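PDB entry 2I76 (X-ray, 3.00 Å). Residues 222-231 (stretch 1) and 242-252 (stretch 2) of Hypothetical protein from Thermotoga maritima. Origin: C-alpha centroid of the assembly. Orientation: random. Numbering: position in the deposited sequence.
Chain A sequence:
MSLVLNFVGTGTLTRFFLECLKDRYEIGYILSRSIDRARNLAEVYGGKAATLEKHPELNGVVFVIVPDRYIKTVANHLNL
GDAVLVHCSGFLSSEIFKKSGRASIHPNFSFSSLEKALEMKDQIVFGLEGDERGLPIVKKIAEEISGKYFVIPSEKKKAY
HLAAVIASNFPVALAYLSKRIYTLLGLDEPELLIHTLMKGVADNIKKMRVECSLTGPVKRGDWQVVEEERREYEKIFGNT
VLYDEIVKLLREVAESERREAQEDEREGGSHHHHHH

Stretch 1 (222-231) DWQVVEEERR
Stretch 2, residues 242-252: LYDEIVKLLRE

Two α-helices, residues 223-231 and 242-252, pack nearly antiparallel: their N-to-C directions differ by 161°, and their axes approach to 10.6 Å. Asp-222 (phi/psi -87/50) precedes the first helix, and its O accepts the backbone N of Val-225 at 2.6 Å; the remaining residues are helical, mostly near -60/-40, with departures such as Val-225 at -90/-38 and Arg-251 at -67/-17. Three CA pairs set the register. Trp-223 CA lies 10.1 Å from Arg-251 CA. Val-226 CA lies 8.0 Å from Val-247 CA. Arg-230 CA lies 6.7 Å from Tyr-243 CA, so the backbones draw together toward the C-terminal end of stretch 1.

Tyr-243 is the centre of the contact. Its CA-to-CB bond points toward the first helix, and chi1 t (-172°) with chi2 88° extends the ring across that helix. The hydroxyl reaches the backbone: Tyr-243 OH donates to Val-226 O at 2.8 Å, an acceptor near the plane of the ring at its edge. One ring face is covered by Arg-230, whose CA lies 3.8 Å from the Tyr-243 ring centroid, 19° off the normal, a CH-pi contact; Arg-230 CB comes 3.3 Å from Tyr-243 CE2. Tyrosine suits this buried place because it joins a broad apolar surface to a polar tip. Glu-229 brings its CB to 3.3 Å from Tyr-243 OH, its chi1 (-125°) lying between wells.

Arg-230 then runs on past the ring. Chi1 120° and chi2 133° lie off the wells, while chi3 (170°) and chi4 (179°) are extended, carrying the guanidinium to Asp-244. There NH1 of Arg-230 donates to OD2 of Asp-244 at 2.7 Å, with an N-H...acceptor angle of 146°, in a salt bridge lying near the guanidinium plane. The short acid starts sideways, but chi1 m (-56°) and chi2 152° bring its end nearer.

One turn along from Tyr-243, Val-247 (chi1 t, -178°) points toward the first helix, where it meets Val-226 (chi1 t, -177°), and their CG1 atoms meet at 3.5 Å; compact branched side chains fit the close CA spacing here. At the wide end, longer side chains span the gap. Trp-223 (chi1 m, -58°; chi2 109°) starts sideways but places CH2 3.7 Å from CG of Arg-251, whose extended chain (chi1 172°, chi2 -176°, chi3 171°) offers methylenes to the indole.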

# COMPACT_ATOMS: atom_id res chain seq x y z
N ASP A 222 -10.51 -9.27 -17.72
CA ASP A 222 -9.80 -9.17 -18.99
C ASP A 222 -8.71 -10.21 -19.04
O ASP A 222 -7.56 -9.91 -19.35
CB ASP A 222 -9.18 -7.80 -19.18
CG ASP A 222 -10.19 -6.78 -19.62
OD1 ASP A 222 -10.95 -7.09 -20.57
OD2 ASP A 222 -10.22 -5.68 -19.03
N TRP A 223 -9.10 -11.44 -18.74
CA TRP A 223 -8.19 -12.55 -18.74
C TRP A 223 -7.20 -12.48 -19.88
O TRP A 223 -6.02 -12.80 -19.70
CB TRP A 223 -8.99 -13.84 -18.78
CG TRP A 223 -9.92 -13.89 -17.62
CD1 TRP A 223 -11.28 -13.76 -17.64
CD2 TRP A 223 -9.53 -13.88 -16.24
NE1 TRP A 223 -11.77 -13.66 -16.35
CE2 TRP A 223 -10.72 -13.74 -15.47
CE3 TRP A 223 -8.30 -13.99 -15.58
CZ2 TRP A 223 -10.70 -13.68 -14.08
CZ3 TRP A 223 -8.28 -13.93 -14.20
CH2 TRP A 223 -9.48 -13.78 -13.46
N GLN A 224 -7.67 -12.04 -21.04
CA GLN A 224 -6.80 -11.92 -22.21
C GLN A 224 -5.51 -11.19 -21.92
O GLN A 224 -4.47 -11.50 -22.52
CB GLN A 224 -7.51 -11.21 -23.36
CG GLN A 224 -6.58 -11.02 -24.58
CD GLN A 224 -5.92 -12.31 -25.04
OE1 GLN A 224 -4.76 -12.32 -25.42
NE2 GLN A 224 -6.67 -13.41 -25.00
N VAL A 225 -5.56 -10.20 -21.02
CA VAL A 225 -4.35 -9.47 -20.65
C VAL A 225 -3.69 -10.18 -19.47
O VAL A 225 -2.46 -10.29 -19.41
CB VAL A 225 -4.63 -7.99 -20.25
CG1 VAL A 225 -5.59 -7.35 -21.23
CG2 VAL A 225 -5.16 -7.91 -18.86
N VAL A 226 -4.50 -10.69 -18.55
CA VAL A 226 -3.97 -11.39 -17.38
C VAL A 226 -3.05 -12.51 -17.85
O VAL A 226 -1.98 -12.76 -17.27
CB VAL A 226 -5.11 -12.00 -16.50
CG1 VAL A 226 -4.51 -12.64 -15.28
CG2 VAL A 226 -6.10 -10.91 -16.07
N GLU A 227 -3.46 -13.16 -18.94
CA GLU A 227 -2.74 -14.27 -19.53
C GLU A 227 -1.49 -13.88 -20.29
O GLU A 227 -0.45 -14.54 -20.15
CB GLU A 227 -3.66 -15.02 -20.47
CG GLU A 227 -4.59 -15.99 -19.80
CD GLU A 227 -5.86 -16.22 -20.59
OE1 GLU A 227 -6.79 -15.39 -20.51
OE2 GLU A 227 -5.91 -17.23 -21.30
N GLU A 228 -1.57 -12.85 -21.12
CA GLU A 228 -0.40 -12.45 -21.87
C GLU A 228 0.62 -11.81 -20.93
O GLU A 228 1.83 -12.07 -21.03
CB GLU A 228 -0.81 -11.48 -22.99
CG GLU A 228 -1.47 -12.16 -24.19
CD GLU A 228 -1.56 -11.26 -25.42
OE1 GLU A 228 -0.53 -10.65 -25.79
OE2 GLU A 228 -2.64 -11.18 -26.05
N GLU A 229 0.12 -10.99 -20.02
CA GLU A 229 0.93 -10.30 -19.03
C GLU A 229 1.71 -11.28 -18.18
O GLU A 229 2.72 -10.91 -17.57
CB GLU A 229 0.03 -9.45 -18.13
CG GLU A 229 0.42 -8.00 -18.07
CD GLU A 229 -0.76 -7.07 -18.27
OE1 GLU A 229 -0.70 -6.27 -19.22
OE2 GLU A 229 -1.74 -7.14 -17.50
N ARG A 230 1.23 -12.52 -18.13
CA ARG A 230 1.90 -13.57 -17.36
C ARG A 230 3.05 -14.14 -18.17
O ARG A 230 4.06 -14.55 -17.59
CB ARG A 230 0.91 -14.68 -16.99
CG ARG A 230 1.28 -16.05 -17.52
CD ARG A 230 1.17 -17.14 -16.44
NE ARG A 230 1.28 -18.50 -16.99
CZ ARG A 230 1.24 -19.62 -16.27
NH1 ARG A 230 1.09 -19.56 -14.95
NH2 ARG A 230 1.34 -20.79 -16.87
N ARG A 231 2.90 -14.18 -19.50
CA ARG A 231 3.97 -14.68 -20.38
C ARG A 231 5.00 -13.56 -20.50
O ARG A 231 6.19 -13.80 -20.66
CB ARG A 231 3.40 -15.05 -21.75
N LEU A 242 5.42 -15.74 -8.49
CA LEU A 242 4.77 -14.64 -7.79
C LEU A 242 3.56 -14.12 -8.54
O LEU A 242 2.53 -13.83 -7.94
CB LEU A 242 5.74 -13.48 -7.55
CG LEU A 242 5.07 -12.42 -6.67
CD1 LEU A 242 5.60 -12.52 -5.26
CD2 LEU A 242 5.32 -11.03 -7.23
N TYR A 243 3.70 -13.99 -9.85
CA TYR A 243 2.61 -13.51 -10.69
C TYR A 243 1.37 -14.37 -10.46
O TYR A 243 0.32 -13.85 -10.10
CB TYR A 243 3.01 -13.59 -12.16
CG TYR A 243 2.02 -12.94 -13.08
CD1 TYR A 243 2.11 -11.58 -13.37
CD2 TYR A 243 0.92 -13.65 -13.58
CE1 TYR A 243 1.15 -10.94 -14.15
CE2 TYR A 243 -0.05 -13.01 -14.35
CZ TYR A 243 0.07 -11.66 -14.63
OH TYR A 243 -0.89 -11.04 -15.40
N ASP A 244 1.49 -15.68 -10.65
CA ASP A 244 0.38 -16.62 -10.48
C ASP A 244 -0.33 -16.48 -9.12
O ASP A 244 -1.55 -16.45 -9.05
CB ASP A 244 0.86 -18.08 -10.61
CG ASP A 244 1.58 -18.37 -11.94
OD1 ASP A 244 2.43 -19.28 -11.95
OD2 ASP A 244 1.30 -17.71 -12.96
N GLU A 245 0.45 -16.39 -8.05
CA GLU A 245 -0.10 -16.29 -6.70
C GLU A 245 -1.00 -15.09 -6.47
O GLU A 245 -2.14 -15.24 -6.01
CB GLU A 245 1.03 -16.28 -5.67
CG GLU A 245 1.08 -17.54 -4.83
CD GLU A 245 1.07 -18.81 -5.68
OE1 GLU A 245 2.03 -18.99 -6.46
OE2 GLU A 245 0.11 -19.61 -5.56
N ILE A 246 -0.49 -13.90 -6.76
CA ILE A 246 -1.27 -12.69 -6.57
C ILE A 246 -2.52 -12.72 -7.45
O ILE A 246 -3.63 -12.39 -7.00
CB ILE A 246 -0.42 -11.43 -6.88
CG1 ILE A 246 0.52 -11.14 -5.71
CG2 ILE A 246 -1.31 -10.23 -7.15
CD1 ILE A 246 1.93 -11.61 -5.93
N VAL A 247 -2.36 -13.12 -8.70
CA VAL A 247 -3.50 -13.18 -9.60
C VAL A 247 -4.59 -14.08 -9.03
O VAL A 247 -5.77 -13.76 -9.07
CB VAL A 247 -3.09 -13.71 -10.99
CG1 VAL A 247 -4.31 -13.71 -11.91
CG2 VAL A 247 -2.01 -12.83 -11.57
N LYS A 248 -4.18 -15.23 -8.51
CA LYS A 248 -5.12 -16.17 -7.92
C LYS A 248 -5.92 -15.46 -6.81
O LYS A 248 -7.14 -15.55 -6.74
CB LYS A 248 -4.33 -17.35 -7.37
CG LYS A 248 -5.14 -18.63 -7.18
CD LYS A 248 -4.31 -19.81 -6.63
CE LYS A 248 -3.13 -20.20 -7.53
NZ LYS A 248 -2.12 -19.12 -7.57
N LEU A 249 -5.21 -14.72 -5.95
CA LEU A 249 -5.83 -13.98 -4.85
C LEU A 249 -6.71 -12.82 -5.33
O LEU A 249 -7.81 -12.60 -4.82
CB LEU A 249 -4.74 -13.45 -3.92
CG LEU A 249 -4.19 -14.50 -2.96
CD1 LEU A 249 -2.87 -14.08 -2.38
CD2 LEU A 249 -5.20 -14.73 -1.86
N LEU A 250 -6.23 -12.06 -6.31
CA LEU A 250 -6.99 -10.95 -6.84
C LEU A 250 -8.30 -11.45 -7.48
O LEU A 250 -9.34 -10.82 -7.35
CB LEU A 250 -6.14 -10.20 -7.86
CG LEU A 250 -4.82 -9.68 -7.28
CD1 LEU A 250 -4.02 -8.95 -8.36
CD2 LEU A 250 -5.11 -8.75 -6.12
N ARG A 251 -8.24 -12.58 -8.16
CA ARG A 251 -9.42 -13.17 -8.78
C ARG A 251 -10.33 -13.60 -7.64
O ARG A 251 -11.52 -13.84 -7.83
CB ARG A 251 -9.01 -14.40 -9.61
CG ARG A 251 -10.16 -15.23 -10.17
CD ARG A 251 -9.64 -16.47 -10.90
NE ARG A 251 -10.71 -17.39 -11.27
CZ ARG A 251 -10.53 -18.63 -11.75
NH1 ARG A 251 -9.31 -19.13 -11.93
NH2 ARG A 251 -11.58 -19.38 -12.05
N GLU A 252 -9.76 -13.69 -6.45
CA GLU A 252 -10.50 -14.10 -5.27
C GLU A 252 -11.08 -12.87 -4.59
O GLU A 252 -12.17 -12.90 -4.03
CB GLU A 252 -9.55 -14.85 -4.33
CG GLU A 252 -10.21 -15.67 -3.25
CD GLU A 252 -9.20 -16.47 -2.47
OE1 GLU A 252 -8.59 -17.39 -3.07
OE2 GLU A 252 -9.00 -16.18 -1.27